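Local coordinates for NAD dependent epimerase/dehydratase family (uncultured archaeon MedDCM-OCT-S05-C57, PDB 5Y1F), which binds NAD+ and probably catalyses the NAD+-dependent oxidation of L-threonine at its C3 hydroxyl, working as a monomer, at residues I85-A90 with A235-M240; Q124-P129 with I176-I181; L166-F171 with H250-L255. One frame throughout, in Å; residues are numbered along the deposited sequence. Where two conformers were deposited one is given.

Contact 1. Residues I85-A90 with A235-M240; sequences IVYHLA and ATLELM. With NAD (nicotinamide-adenine-dinucleotide), chain B.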
loop_
_atom_site.group_PDB
_atom_site.type_symbol
_atom_site.label_atom_id
_atom_site.label_comp_id
_atom_site.label_asym_id
_atom_site.label_seq_id
_atom_site.Cartn_x
_atom_site.Cartn_y
_atom_site.Cartn_z
ATOM N N ILE A 85 -5.400 17.572 5.176
ATOM C CA ILE A 85 -4.848 16.546 4.260
ATOM C C ILE A 85 -5.051 15.212 4.969
ATOM O O ILE A 85 -4.688 15.078 6.145
ATOM C CB ILE A 85 -3.380 16.766 3.982
ATOM C CG1 ILE A 85 -3.083 18.151 3.416
ATOM C CG2 ILE A 85 -2.838 15.686 3.063
ATOM C CD1 ILE A 85 -1.626 18.556 3.531
ATOM N N VAL A 86 -5.549 14.227 4.256
ATOM C CA VAL A 86 -5.675 12.859 4.775
ATOM C C VAL A 86 -4.941 11.893 3.857
ATOM O O VAL A 86 -5.189 11.834 2.642
ATOM C CB VAL A 86 -7.148 12.409 4.893
ATOM C CG1 VAL A 86 -7.197 11.051 5.502
ATOM C CG2 VAL A 86 -7.968 13.429 5.697
ATOM N N TYR A 87 -4.102 11.080 4.474
ATOM C CA TYR A 87 -3.470 9.920 3.835
ATOM C C TYR A 87 -4.268 8.716 4.313
ATOM O O TYR A 87 -4.207 8.313 5.486
ATOM C CB TYR A 87 -1.999 9.774 4.203
ATOM C CG TYR A 87 -1.094 10.785 3.569
ATOM C CD1 TYR A 87 -0.265 10.458 2.483
ATOM C CD2 TYR A 87 -1.039 12.086 4.018
ATOM C CE1 TYR A 87 0.585 11.389 1.952
ATOM C CE2 TYR A 87 -0.217 13.032 3.433
ATOM C CZ TYR A 87 0.554 12.675 2.376
ATOM O OH TYR A 87 1.446 13.552 1.774
ATOM N N HIS A 88 -5.121 8.185 3.434
ATOM C CA HIS A 88 -6.126 7.206 3.813
ATOM C C HIS A 88 -5.634 5.799 3.495
ATOM O O HIS A 88 -5.809 5.305 2.369
ATOM C CB HIS A 88 -7.418 7.478 3.040
ATOM C CG HIS A 88 -8.443 6.430 3.249
ATOM N ND1 HIS A 88 -9.183 5.796 2.261
ATOM C CD2 HIS A 88 -8.814 5.874 4.417
ATOM C CE1 HIS A 88 -9.954 4.882 2.832
ATOM N NE2 HIS A 88 -9.732 4.918 4.139
ATOM N N LEU A 89 -5.100 5.125 4.501
ATOM C CA LEU A 89 -4.526 3.798 4.352
ATOM C C LEU A 89 -5.438 2.692 4.868
ATOM O O LEU A 89 -5.136 1.534 4.609
ATOM C CB LEU A 89 -3.143 3.683 5.023
ATOM C CG LEU A 89 -2.146 4.773 4.658
ATOM C CD1 LEU A 89 -0.889 4.589 5.482
ATOM C CD2 LEU A 89 -1.816 4.791 3.182
ATOM N N ALA A 90 -6.507 2.991 5.604
ATOM C CA ALA A 90 -7.318 1.940 6.175
ATOM C C ALA A 90 -7.945 1.079 5.097
ATOM O O ALA A 90 -8.505 1.601 4.145
ATOM C CB ALA A 90 -8.398 2.542 7.030
ATOM N N ALA A 235 7.525 7.613 -3.164
ATOM C CA ALA A 235 6.629 7.808 -4.261
ATOM C C ALA A 235 5.379 8.531 -3.802
ATOM O O ALA A 235 4.877 9.453 -4.477
ATOM C CB ALA A 235 6.249 6.471 -4.908
ATOM N N THR A 236 4.868 8.130 -2.656
ATOM C CA THR A 236 3.642 8.683 -2.104
ATOM C C THR A 236 3.821 10.185 -1.837
ATOM O O THR A 236 2.977 11.015 -2.203
ATOM C CB THR A 236 3.276 7.929 -0.827
ATOM O OG1 THR A 236 3.055 6.530 -1.166
ATOM C CG2 THR A 236 2.018 8.474 -0.207
ATOM N N LEU A 237 4.932 10.532 -1.180
ATOM C CA LEU A 237 5.230 11.933 -0.876
ATOM C C LEU A 237 5.509 12.746 -2.116
ATOM O O LEU A 237 5.037 13.900 -2.216
ATOM C CB LEU A 237 6.409 12.026 0.088
ATOM C CG LEU A 237 6.139 11.452 1.468
ATOM C CD1 LEU A 237 7.357 11.687 2.357
ATOM C CD2 LEU A 237 4.872 11.970 2.123
ATOM N N GLU A 238 6.234 12.191 -3.069
ATOM C CA GLU A 238 6.506 12.913 -4.300
ATOM C C GLU A 238 5.226 13.173 -5.081
ATOM O O GLU A 238 5.007 14.293 -5.599
ATOM C CB GLU A 238 7.494 12.157 -5.183
ATOM C CG GLU A 238 8.904 12.194 -4.652
ATOM C CD GLU A 238 9.875 11.408 -5.493
ATOM O OE1 GLU A 238 9.476 10.803 -6.496
ATOM O OE2 GLU A 238 11.044 11.303 -5.061
ATOM N N LEU A 239 4.348 12.176 -5.188
ATOM C CA LEU A 239 3.095 12.386 -5.884
ATOM C C LEU A 239 2.277 13.476 -5.188
ATOM O O LEU A 239 1.733 14.361 -5.827
ATOM C CB LEU A 239 2.291 11.076 -5.929
ATOM C CG LEU A 239 0.851 11.218 -6.474
ATOM C CD1 LEU A 239 0.836 11.876 -7.841
ATOM C CD2 LEU A 239 0.201 9.820 -6.522
ATOM N N MET A 240 2.210 13.424 -3.875
ATOM C CA MET A 240 1.451 14.436 -3.145
ATOM C C MET A 240 1.999 15.831 -3.280
ATOM O O MET A 240 1.226 16.797 -3.186
ATOM C CB MET A 240 1.308 14.017 -1.692
ATOM C CG MET A 240 0.331 12.854 -1.500
ATOM S SD MET A 240 -1.388 13.244 -1.863
ATOM C CE MET A 240 -1.896 14.037 -0.355
HETATM P PA NAD B . -2.560 -3.024 6.534
HETATM O O1A NAD B . -1.152 -3.310 7.087
HETATM O O2A NAD B . -3.607 -4.152 6.652
HETATM O O5B NAD B . -3.079 -1.688 7.298
HETATM C C5B NAD B . -4.440 -1.321 7.219
HETATM C C4B NAD B . -4.852 -0.765 8.550
HETATM O O4B NAD B . -6.257 -0.514 8.379
HETATM C C3B NAD B . -4.704 -1.744 9.703
HETATM O O3B NAD B . -3.873 -1.162 10.681
HETATM C C2B NAD B . -6.143 -1.952 10.196
HETATM O O2B NAD B . -6.309 -2.026 11.623
HETATM C C1B NAD B . -6.856 -0.738 9.636
HETATM N N9A NAD B . -8.301 -1.002 9.491
HETATM C C8A NAD B . -8.886 -2.149 9.094
HETATM N N7A NAD B . -10.211 -2.056 9.179
HETATM C C5A NAD B . -10.454 -0.844 9.679
HETATM C C6A NAD B . -11.671 -0.108 10.043
HETATM N N6A NAD B . -12.898 -0.666 9.894
HETATM N N1A NAD B . -11.538 1.138 10.485
HETATM C C2A NAD B . -10.345 1.673 10.675
HETATM N N3A NAD B . -9.195 1.079 10.356
HETATM C C4A NAD B . -9.216 -0.153 9.869
HETATM O O3 NAD B . -2.530 -2.547 5.007
HETATM P PN NAD B . -1.301 -1.842 4.236
HETATM O O1N NAD B . -0.582 -0.854 5.164
HETATM O O2N NAD B . -0.440 -2.910 3.592
HETATM O O5D NAD B . -2.114 -1.039 3.090
HETATM C C5D NAD B . -2.482 0.289 3.297
HETATM C C4D NAD B . -3.161 0.735 1.996
HETATM O O4D NAD B . -2.275 0.475 0.873
HETATM C C3D NAD B . -4.462 0.015 1.718
HETATM O O3D NAD B . -5.322 0.896 0.946
HETATM C C2D NAD B . -4.025 -1.107 0.758
HETATM O O2D NAD B . -5.130 -1.538 -0.075
HETATM C C1D NAD B . -2.931 -0.381 -0.046
HETATM N N1N NAD B . -1.977 -1.326 -0.662
HETATM C C2N NAD B . -1.023 -1.993 0.056
HETATM C C3N NAD B . -0.161 -2.872 -0.558
HETATM C C7N NAD B . 0.949 -3.607 0.185
HETATM O O7N NAD B . 1.620 -4.399 -0.420
HETATM N N7N NAD B . 1.184 -3.336 1.444
HETATM C C4N NAD B . -0.263 -3.076 -1.924
HETATM C C5N NAD B . -1.262 -2.434 -2.638
HETATM C C6N NAD B . -2.104 -1.559 -1.979
HETATM O O HOH W 1 4.170 15.100 0.269
#
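Met-240 and Tyr-87 form the tight half of this helix-on-sheet contact, meeting from opposite directions. The tyrosine leaves strand 83-88 toward helix 229-241, and the methionine, bent at both chi2 (-67°) and chi3 (-81°), curls so that its methyl CE settles over one face of the ring. Met-240 CG lies 3.8 Å from Tyr-87 CE1, and Met-240 CB packs 3.5 Å from Tyr-87 OH. The sulfur completes a Met-aromatic contact, Met-240 SD standing 5.2 Å from the Tyr-87 ring centroid in an oblique position. Met-240 CE also reaches back along the strand to Ile-85 CG2 at 3.9 Å, and at the ring's edge, in its plane, Thr-236 CG2 approaches CE1 of Tyr-87. The hydroxyl of Thr-236 is engaged by Tyr-183 and Ala-232. In the Rossmann fold of this epimerase/dehydratase family, such packing seats a helix on one face of the parallel part of the sheet; here the axes of 85-88 and 235-240 pass 12.0 Å apart, 146° between their directions, and helix 30-43 adds Leu-35 and Leu-39 against Tyr-87. Looser by comparison is the partly exposed side at Leu-237, whose CD2 lies 3.8 Å from Tyr-87 OH, oblique to the ring. There a water donates a hydrogen bond to Leu-237 O but holds Tyr-87 OH only weakly, at 3.5 Å. Just past the end of the strand, Leu-89 and Ala-90 lie against the NAD.

Contact 2. Residues Q124-P129 with I176-I181; sequences QKLFCP and IDVRGI. With NAD (nicotinamide-adenine-dinucleotide), chain B.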
loop_
_atom_site.group_PDB
_atom_site.type_symbol
_atom_site.label_atom_id
_atom_site.label_comp_id
_atom_site.label_asym_id
_atom_site.label_seq_id
_atom_site.Cartn_x
_atom_site.Cartn_y
_atom_site.Cartn_z
ATOM N N GLN A 124 -10.572 19.200 1.775
ATOM C CA GLN A 124 -9.329 18.502 2.078
ATOM C C GLN A 124 -8.651 18.005 0.815
ATOM O O GLN A 124 -9.305 17.657 -0.174
ATOM C CB GLN A 124 -9.528 17.336 3.020
ATOM C CG GLN A 124 -10.140 17.769 4.349
ATOM C CD GLN A 124 -10.411 16.611 5.256
ATOM O OE1 GLN A 124 -10.197 16.683 6.498
ATOM N NE2 GLN A 124 -10.941 15.583 4.716
ATOM N N LYS A 125 -7.350 17.843 0.923
ATOM C CA LYS A 125 -6.555 17.079 -0.070
ATOM C C LYS A 125 -6.383 15.650 0.447
ATOM O O LYS A 125 -6.430 15.425 1.662
ATOM C CB LYS A 125 -5.200 17.731 -0.244
ATOM C CG LYS A 125 -4.619 17.524 -1.612
ATOM C CD LYS A 125 -3.571 16.466 -1.500
ATOM C CE LYS A 125 -2.238 17.122 -1.276
ATOM N NZ LYS A 125 -1.503 16.950 -2.523
ATOM N N LEU A 126 -6.286 14.685 -0.477
ATOM C CA LEU A 126 -6.353 13.257 -0.121
ATOM C C LEU A 126 -5.304 12.449 -0.867
ATOM O O LEU A 126 -4.994 12.728 -2.043
ATOM C CB LEU A 126 -7.686 12.659 -0.478
ATOM C CG LEU A 126 -8.918 13.166 0.273
ATOM C CD1 LEU A 126 -10.158 12.493 -0.297
ATOM C CD2 LEU A 126 -8.848 13.007 1.776
ATOM N N PHE A 127 -4.819 11.437 -0.175
ATOM C CA PHE A 127 -4.105 10.317 -0.794
ATOM C C PHE A 127 -4.921 9.071 -0.503
ATOM O O PHE A 127 -5.123 8.728 0.658
ATOM C CB PHE A 127 -2.686 10.159 -0.251
ATOM C CG PHE A 127 -1.944 9.003 -0.882
ATOM C CD1 PHE A 127 -1.439 9.091 -2.166
ATOM C CD2 PHE A 127 -1.813 7.819 -0.214
ATOM C CE1 PHE A 127 -0.840 8.003 -2.755
ATOM C CE2 PHE A 127 -1.191 6.734 -0.798
ATOM C CZ PHE A 127 -0.708 6.840 -2.060
ATOM N N CYS A 128 -5.387 8.369 -1.559
ATOM C CA CYS A 128 -6.229 7.179 -1.415
ATOM C C CYS A 128 -5.671 6.138 -2.351
ATOM O O CYS A 128 -5.928 6.198 -3.565
ATOM C CB CYS A 128 -7.686 7.464 -1.758
ATOM S SG CYS A 128 -8.453 8.704 -0.696
ATOM N N PRO A 129 -4.898 5.195 -1.834
ATOM C CA PRO A 129 -4.212 4.263 -2.726
ATOM C C PRO A 129 -5.077 3.176 -3.301
ATOM O O PRO A 129 -6.096 2.761 -2.676
ATOM C CB PRO A 129 -3.099 3.693 -1.863
ATOM C CG PRO A 129 -3.646 3.727 -0.498
ATOM C CD PRO A 129 -4.465 5.015 -0.442
ATOM N N ILE A 176 -12.217 17.785 -5.758
ATOM C CA ILE A 176 -11.357 17.300 -4.660
ATOM C C ILE A 176 -10.048 16.797 -5.215
ATOM O O ILE A 176 -10.020 15.929 -6.085
ATOM C CB ILE A 176 -12.047 16.196 -3.864
ATOM C CG1 ILE A 176 -13.346 16.702 -3.251
ATOM C CG2 ILE A 176 -11.115 15.631 -2.816
ATOM C CD1 ILE A 176 -13.264 18.012 -2.523
ATOM N N ASP A 177 -8.956 17.359 -4.721
ATOM C CA ASP A 177 -7.620 16.930 -5.161
ATOM C C ASP A 177 -7.231 15.661 -4.402
ATOM O O ASP A 177 -6.665 15.716 -3.306
ATOM C CB ASP A 177 -6.616 18.058 -4.939
ATOM C CG ASP A 177 -5.243 17.718 -5.405
ATOM O OD1 ASP A 177 -5.032 16.596 -5.916
ATOM O OD2 ASP A 177 -4.401 18.621 -5.442
ATOM N N VAL A 178 -7.687 14.552 -4.967
ATOM C CA VAL A 178 -7.392 13.213 -4.459
ATOM C C VAL A 178 -6.417 12.528 -5.412
ATOM O O VAL A 178 -6.615 12.569 -6.654
ATOM C CB VAL A 178 -8.673 12.390 -4.274
ATOM C CG1 VAL A 178 -9.555 12.382 -5.507
ATOM C CG2 VAL A 178 -8.356 10.964 -3.863
ATOM N N ARG A 179 -5.345 11.959 -4.853
ATOM C CA ARG A 179 -4.296 11.291 -5.620
ATOM C C ARG A 179 -4.121 9.903 -5.058
ATOM O O ARG A 179 -4.394 9.634 -3.881
ATOM C CB ARG A 179 -3.002 12.091 -5.506
ATOM C CG ARG A 179 -3.177 13.519 -5.974
ATOM C CD ARG A 179 -1.979 14.371 -5.701
ATOM N NE ARG A 179 -2.279 15.785 -5.983
ATOM C CZ ARG A 179 -1.356 16.739 -6.159
ATOM N NH1 ARG A 179 -0.074 16.467 -6.159
ATOM N NH2 ARG A 179 -1.769 17.999 -6.374
ATOM N N GLY A 180 -3.659 8.995 -5.910
ATOM C CA GLY A 180 -3.436 7.633 -5.491
ATOM C C GLY A 180 -2.514 6.879 -6.426
ATOM O O GLY A 180 -2.247 7.297 -7.560
ATOM N N ILE A 181 -1.997 5.777 -5.896
ATOM C CA ILE A 181 -1.048 4.905 -6.576
ATOM C C ILE A 181 -1.603 3.501 -6.520
ATOM O O ILE A 181 -2.095 3.047 -5.443
ATOM C CB ILE A 181 0.312 4.960 -5.893
ATOM C CG1 ILE A 181 0.950 6.340 -6.069
ATOM C CG2 ILE A 181 1.236 3.877 -6.417
ATOM C CD1 ILE A 181 2.138 6.594 -5.177
HETATM P PA NAD B . -2.560 -3.024 6.534
HETATM O O1A NAD B . -1.152 -3.310 7.087
HETATM O O2A NAD B . -3.607 -4.152 6.652
HETATM O O5B NAD B . -3.079 -1.688 7.298
HETATM C C5B NAD B . -4.440 -1.321 7.219
HETATM C C4B NAD B . -4.852 -0.765 8.550
HETATM O O4B NAD B . -6.257 -0.514 8.379
HETATM C C3B NAD B . -4.704 -1.744 9.703
HETATM O O3B NAD B . -3.873 -1.162 10.681
HETATM C C2B NAD B . -6.143 -1.952 10.196
HETATM O O2B NAD B . -6.309 -2.026 11.623
HETATM C C1B NAD B . -6.856 -0.738 9.636
HETATM N N9A NAD B . -8.301 -1.002 9.491
HETATM C C8A NAD B . -8.886 -2.149 9.094
HETATM N N7A NAD B . -10.211 -2.056 9.179
HETATM C C5A NAD B . -10.454 -0.844 9.679
HETATM C C6A NAD B . -11.671 -0.108 10.043
HETATM N N6A NAD B . -12.898 -0.666 9.894
HETATM N N1A NAD B . -11.538 1.138 10.485
HETATM C C2A NAD B . -10.345 1.673 10.675
HETATM N N3A NAD B . -9.195 1.079 10.356
HETATM C C4A NAD B . -9.216 -0.153 9.869
HETATM O O3 NAD B . -2.530 -2.547 5.007
HETATM P PN NAD B . -1.301 -1.842 4.236
HETATM O O1N NAD B . -0.582 -0.854 5.164
HETATM O O2N NAD B . -0.440 -2.910 3.592
HETATM O O5D NAD B . -2.114 -1.039 3.090
HETATM C C5D NAD B . -2.482 0.289 3.297
HETATM C C4D NAD B . -3.161 0.735 1.996
HETATM O O4D NAD B . -2.275 0.475 0.873
HETATM C C3D NAD B . -4.462 0.015 1.718
HETATM O O3D NAD B . -5.322 0.896 0.946
HETATM C C2D NAD B . -4.025 -1.107 0.758
HETATM O O2D NAD B . -5.130 -1.538 -0.075
HETATM C C1D NAD B . -2.931 -0.381 -0.046
HETATM N N1N NAD B . -1.977 -1.326 -0.662
HETATM C C2N NAD B . -1.023 -1.993 0.056
HETATM C C3N NAD B . -0.161 -2.872 -0.558
HETATM C C7N NAD B . 0.949 -3.607 0.185
HETATM O O7N NAD B . 1.620 -4.399 -0.420
HETATM N N7N NAD B . 1.184 -3.336 1.444
HETATM C C4N NAD B . -0.263 -3.076 -1.924
HETATM C C5N NAD B . -1.262 -2.434 -2.638
HETATM C C6N NAD B . -2.104 -1.559 -1.979
HETATM O O HOH W 2 -9.245 19.223 -2.508
#
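Leu-126 and Val-178 pair on neighbouring parallel strands, joined with the flanking residues by three backbone hydrogen bonds: Leu-126 N to Asp-177 O, Arg-179 N to Leu-126 O and Cys-128 N to Arg-179 O. Strands 125-131 and 178-187 are connected through helix 155-174, a beta-alpha-beta crossover of the Rossmann-type fold. Beside Leu-126 CB, Val-178 CG2 packs at 3.8 Å, while Phe-127 and Arg-179 project from the other face of the sheet. The side chain of Arg-179 can be followed outward. Its CB passes Leu-126 O at 4.0 Å; the chain then runs extended from CG to NE. NE donates almost straight (172°) to Asp-177 OD1, and Arg-179 NH2 reaches Asp-177 OD2 on its syn lone pair at 2.9 Å, a side-on, two-nitrogen salt bridge. NH1 turns to Leu-239 O and Ala-242 O. In the conformer given, the amine of Lys-125, hydrogen-bonded to Met-240 O, stands over the guanidinium face, NZ 3.6 Å from Arg-179 CZ. A methionine in place of Arg-179 would probably strip the Asp-177 carboxylate of its two-nitrogen grip and leave it free to turn. With that carboxylate and the carbonyls ending helix 229-241 close by, the positive charge here is probably balanced locally.

Contact 3. Residues L166-F171 with H250-L255; sequences LCDTYF and HSNYNL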
loop_
_atom_site.group_PDB
_atom_site.type_symbol
_atom_site.label_atom_id
_atom_site.label_comp_id
_atom_site.label_asym_id
_atom_site.label_seq_id
_atom_site.Cartn_x
_atom_site.Cartn_y
_atom_site.Cartn_z
ATOM N N LEU A 166 -14.643 6.227 -7.813
ATOM C CA LEU A 166 -15.241 7.185 -6.916
ATOM C C LEU A 166 -14.310 8.362 -6.678
ATOM O O LEU A 166 -14.749 9.511 -6.636
ATOM C CB LEU A 166 -15.614 6.479 -5.610
ATOM C CG LEU A 166 -16.575 7.217 -4.696
ATOM C CD1 LEU A 166 -17.891 7.542 -5.364
ATOM C CD2 LEU A 166 -16.790 6.467 -3.392
ATOM N N CYS A 167 -13.016 8.089 -6.427
ATOM C CA CYS A 167 -12.075 9.170 -6.280
ATOM C C CYS A 167 -12.071 10.077 -7.487
ATOM O O CYS A 167 -12.052 11.304 -7.349
ATOM C CB CYS A 167 -10.655 8.634 -6.019
ATOM S SG CYS A 167 -10.412 7.884 -4.397
ATOM N N ASP A 168 -12.021 9.493 -8.671
ATOM C CA ASP A 168 -11.957 10.330 -9.866
ATOM C C ASP A 168 -13.242 11.123 -10.081
ATOM O O ASP A 168 -13.182 12.253 -10.556
ATOM C CB ASP A 168 -11.497 9.520 -11.068
ATOM C CG ASP A 168 -10.003 9.211 -11.039
ATOM O OD1 ASP A 168 -9.209 9.808 -10.288
ATOM O OD2 ASP A 168 -9.567 8.343 -11.839
ATOM N N THR A 169 -14.380 10.587 -9.674
ATOM C CA THR A 169 -15.628 11.353 -9.647
ATOM C C THR A 169 -15.522 12.523 -8.688
ATOM O O THR A 169 -15.933 13.643 -9.018
ATOM C CB THR A 169 -16.789 10.486 -9.246
ATOM O OG1 THR A 169 -16.961 9.459 -10.222
ATOM C CG2 THR A 169 -18.083 11.291 -9.108
ATOM N N TYR A 170 -14.939 12.340 -7.526
ATOM C CA TYR A 170 -14.789 13.455 -6.607
ATOM C C TYR A 170 -13.869 14.487 -7.155
ATOM O O TYR A 170 -14.062 15.694 -6.910
ATOM C CB TYR A 170 -14.373 12.969 -5.218
ATOM C CG TYR A 170 -15.591 12.655 -4.329
ATOM C CD1 TYR A 170 -15.994 13.554 -3.302
ATOM C CD2 TYR A 170 -16.401 11.589 -4.580
ATOM C CE1 TYR A 170 -17.128 13.325 -2.564
ATOM C CE2 TYR A 170 -17.571 11.404 -3.861
ATOM C CZ TYR A 170 -17.873 12.245 -2.795
ATOM O OH TYR A 170 -19.016 12.027 -2.026
ATOM N N PHE A 171 -12.828 14.093 -7.881
ATOM C CA PHE A 171 -11.981 15.044 -8.497
ATOM C C PHE A 171 -12.734 15.832 -9.596
ATOM O O PHE A 171 -12.727 17.078 -9.583
ATOM C CB PHE A 171 -10.719 14.381 -9.096
ATOM C CG PHE A 171 -9.882 15.315 -9.907
ATOM C CD1 PHE A 171 -9.234 16.342 -9.319
ATOM C CD2 PHE A 171 -9.824 15.214 -11.276
ATOM C CE1 PHE A 171 -8.545 17.275 -10.049
ATOM C CE2 PHE A 171 -9.112 16.131 -12.005
ATOM C CZ PHE A 171 -8.464 17.143 -11.400
ATOM N N HIS A 250 -5.039 10.752 -11.532
ATOM C CA HIS A 250 -5.375 11.238 -10.202
ATOM C C HIS A 250 -5.332 10.108 -9.193
ATOM O O HIS A 250 -4.334 9.973 -8.477
ATOM C CB HIS A 250 -6.675 12.042 -10.237
ATOM C CG HIS A 250 -6.516 13.277 -11.043
ATOM N ND1 HIS A 250 -6.620 13.335 -12.413
ATOM C CD2 HIS A 250 -5.936 14.422 -10.656
ATOM C CE1 HIS A 250 -6.241 14.551 -12.804
ATOM N NE2 HIS A 250 -5.782 15.203 -11.767
ATOM N N SER A 251 -6.322 9.223 -9.210
ATOM C CA SER A 251 -6.466 8.193 -8.170
ATOM C C SER A 251 -5.637 6.939 -8.368
ATOM O O SER A 251 -5.549 6.099 -7.471
ATOM C CB SER A 251 -7.912 7.709 -8.107
ATOM O OG SER A 251 -8.255 6.961 -9.260
ATOM N N ASN A 252 -5.003 6.776 -9.517
ATOM C CA ASN A 252 -4.644 5.459 -9.974
ATOM C C ASN A 252 -3.365 5.329 -10.789
ATOM O O ASN A 252 -3.293 4.500 -11.673
ATOM C CB ASN A 252 -5.807 4.889 -10.775
ATOM C CG ASN A 252 -6.135 5.700 -11.990
ATOM O OD1 ASN A 252 -5.518 6.740 -12.288
ATOM N ND2 ASN A 252 -7.220 5.268 -12.687
ATOM N N TYR A 253 -2.315 6.022 -10.406
ATOM C CA TYR A 253 -1.037 5.820 -11.099
ATOM C C TYR A 253 -0.520 4.422 -10.981
ATOM O O TYR A 253 -0.253 3.956 -9.861
ATOM C CB TYR A 253 0.018 6.769 -10.573
ATOM C CG TYR A 253 -0.023 8.160 -11.215
ATOM C CD1 TYR A 253 0.598 8.393 -12.454
ATOM C CD2 TYR A 253 -0.660 9.229 -10.599
ATOM C CE1 TYR A 253 0.543 9.620 -13.075
ATOM C CE2 TYR A 253 -0.646 10.468 -11.199
ATOM C CZ TYR A 253 -0.116 10.637 -12.449
ATOM O OH TYR A 253 -0.146 11.923 -13.040
ATOM N N ASN A 254 -0.183 3.797 -12.112
ATOM C CA ASN A 254 0.690 2.638 -12.079
ATOM C C ASN A 254 2.026 3.016 -11.493
ATOM O O ASN A 254 2.500 4.146 -11.674
ATOM C CB ASN A 254 0.936 2.113 -13.495
ATOM C CG ASN A 254 -0.175 1.255 -14.036
ATOM O OD1 ASN A 254 -1.243 1.073 -13.416
ATOM N ND2 ASN A 254 0.036 0.719 -15.246
ATOM N N LEU A 255 2.686 2.085 -10.818
ATOM C CA LEU A 255 3.964 2.339 -10.152
ATOM C C LEU A 255 4.759 1.060 -10.116
ATOM O O LEU A 255 4.252 0.026 -9.664
ATOM C CB LEU A 255 3.749 2.877 -8.749
ATOM C CG LEU A 255 4.981 3.615 -8.200
ATOM C CD1 LEU A 255 5.073 5.029 -8.761
ATOM C CD2 LEU A 255 5.012 3.618 -6.669
HETATM O O HOH W 3 -6.993 8.992 -12.741
#
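The backbones draw closest where Cys-167, on helix 155-174, faces Ser-251 in the loop ahead of the short, weakly bonded strand 253-254, their CA atoms 6.0 Å apart. There Cys-167 CB and Ser-251 CB meet at 3.6 Å. One turn on, Phe-171 and His-250 form a face-to-face stack, with centroids 3.8 Å apart and planes inclined by 17°. The imidazole lies over the phenyl face, and NE2 of His-250 comes to 3.3 Å from Phe-171 CZ. The phenyl ring gets there because its CG is anti to the backbone N (chi1 173°), which swings it down the helix side toward the loop. In this Rossmann-type fold, helix 155-174 covers the sheet beside strand 178-187, and the loop carrying His-250, bonded to that strand through Gly-180, packs against the side of the helix, where Cys-167 also touches Val-178. Asp-168 supplies the polar part: OD1 accepts from Ser-251 N at 3.1 Å through its syn lone pair, a bent bond of 139°. Its other oxygen, OD2, takes a hydrogen from a water that also donates to Asn-252 OD1 and accepts from His-250 N. Both Ser-251 OG and the Asn-252 amide are bonded in turn to Glu-164, one helical turn before Asp-168.

Contacts 1, 2 and 3 run through one sheet and its two helical layers. Contact 1 adjoins contact 2, its centre 7 Å away, because strands 83-88 and 125-131 are neighbours in the sheet; near the cofactor His-88 O packs 3.1 Å from Pro-129 CD. Contact 3 is likewise 7 Å from contact 2, centre to centre, and is tied to it by backbone, with Tyr-170 O at 3.0 Å from Ile-176 N. Between contacts 1 and 3, centres 12 Å apart, Ala-235 CB packs on Leu-255 CD2. Contacts 1 and 2 reach NAD at their strand ends, Pro-129 CG lying 3.6 Å from the ribose O3D of NAD, whereas the Cys-167 side chain of contact 3 stays about 10 Å from the cofactor.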